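Side-chain contact in glutamate receptor kainate-like protein (Pleurobrachia bachei, PDB 4ZDM), which binds glycine in its ligand-binding domain and is probably a subunit of a glycine-activated ion channel of the ionotropic glutamate receptor family: residues Glu23-Leu26 and Gly27-Asn30. Residues are numbered along the deposited sequence; the frame is centred on the assembly and turned at random.
Sequences EPSL and GCTN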
loop_
_atom_site.group_PDB
_atom_site.type_symbol
_atom_site.label_atom_id
_atom_site.label_comp_id
_atom_site.label_asym_id
_atom_site.label_seq_id
_atom_site.Cartn_x
_atom_site.Cartn_y
_atom_site.Cartn_z
ATOM N N GLU A 23 -16.524 -5.909 13.897
ATOM C CA GLU A 23 -15.571 -6.997 13.704
ATOM C C GLU A 23 -15.752 -7.587 12.297
ATOM O O GLU A 23 -16.840 -7.506 11.724
ATOM C CB GLU A 23 -15.785 -8.095 14.763
ATOM C CG GLU A 23 -15.571 -7.651 16.153
ATOM C CD GLU A 23 -14.129 -7.400 16.537
ATOM O OE1 GLU A 23 -13.197 -7.801 15.830
ATOM O OE2 GLU A 23 -13.908 -6.818 17.633
ATOM N N PRO A 24 -14.717 -8.217 11.767
ATOM C CA PRO A 24 -14.867 -8.940 10.491
ATOM C C PRO A 24 -15.865 -10.087 10.661
ATOM O O PRO A 24 -15.924 -10.675 11.745
ATOM C CB PRO A 24 -13.466 -9.469 10.199
ATOM C CG PRO A 24 -12.743 -9.440 11.521
ATOM C CD PRO A 24 -13.346 -8.300 12.302
ATOM N N SER A 25 -16.650 -10.346 9.628
ATOM C CA SER A 25 -17.540 -11.518 9.636
ATOM C C SER A 25 -16.773 -12.755 10.045
ATOM O O SER A 25 -15.577 -12.932 9.792
ATOM C CB SER A 25 -18.143 -11.698 8.257
ATOM O OG SER A 25 -17.125 -11.951 7.362
ATOM N N LEU A 26 -17.521 -13.702 10.625
ATOM C CA LEU A 26 -16.908 -14.959 11.005
ATOM C C LEU A 26 -16.530 -15.809 9.789
ATOM O O LEU A 26 -15.558 -16.546 9.829
ATOM C CB LEU A 26 -17.862 -15.711 11.916
ATOM C CG LEU A 26 -18.270 -14.983 13.189
ATOM C CD1 LEU A 26 -19.269 -15.812 14.006
ATOM C CD2 LEU A 26 -17.081 -14.755 14.042
ATOM N N GLY A 27 -17.244 -15.643 8.685
ATOM C CA GLY A 27 -16.866 -16.285 7.444
ATOM C C GLY A 27 -15.781 -15.624 6.602
ATOM O O GLY A 27 -15.386 -16.122 5.555
ATOM N N CYS A 28 -15.272 -14.496 7.078
ATOM C CA CYS A 28 -14.287 -13.774 6.305
ATOM C C CYS A 28 -13.057 -14.574 5.916
ATOM O O CYS A 28 -12.418 -15.151 6.765
ATOM C CB CYS A 28 -13.857 -12.583 7.139
ATOM S SG CYS A 28 -12.893 -11.354 6.191
ATOM N N THR A 29 -12.667 -14.501 4.648
ATOM C CA THR A 29 -11.472 -15.190 4.197
ATOM C C THR A 29 -10.246 -14.300 4.042
ATOM O O THR A 29 -9.140 -14.783 3.783
ATOM C CB THR A 29 -11.746 -15.901 2.863
ATOM O OG1 THR A 29 -12.127 -14.963 1.859
ATOM C CG2 THR A 29 -12.889 -16.913 3.041
ATOM N N ASN A 30 -10.435 -12.996 4.250
ATOM C CA ASN A 30 -9.346 -12.027 4.126
ATOM C C ASN A 30 -9.750 -10.771 4.924
ATOM O O ASN A 30 -10.696 -10.090 4.527
ATOM C CB ASN A 30 -9.078 -11.674 2.674
ATOM C CG ASN A 30 -7.908 -10.726 2.500
ATOM O OD1 ASN A 30 -7.494 -10.029 3.428
ATOM N ND2 ASN A 30 -7.321 -10.749 1.312
HETATM O O HOH W 1 -12.719 -15.804 9.384
#
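Ser25 and Cys28 meet across a type I beta turn, with Leu26 and Gly27 at its corners. The turn lies at the surface of the ligand-binding domain, in the loop between strand 8-13 and helix 40-52.

One backbone hydrogen bond closes the turn. Cys28 N donates to Ser25 O at 3.1 Å, and the N-H...O angle is 159°. A water adds a second bridge. It donates to Leu26 O at 3.0 Å and to Cys28 O at 2.7 Å, so it ties the second residue of the turn to the last.

The side-chain contacts are few. Pro24 CB approaches Cys28 CB at 4.4 Å, a loose apolar contact. The Pro24 ring also touches Tyr37. The CA-CB bond of Leu26 points away from 27-30, although Leu26 CB still lies 3.3 Å from Gly27 N.

A disulfide joins Cys28 SG to Cys36 SG. It staples this turn to a later part of the same loop, where the backbones of Ser25 and Cys36 are also hydrogen-bonded. Cys28 SG is held anti to the backbone N (chi1 -167°), the rotation in which it bonds Cys36 SG.

The Ser25 hydroxyl is turned back over its own backbone, chi1 63°. Ser25 OG thereby packs against Cys28 CB at 3.3 Å. Ser25 OG also lies 3.2 Å from Cys28 N, but the angle is too poor for a hydrogen bond.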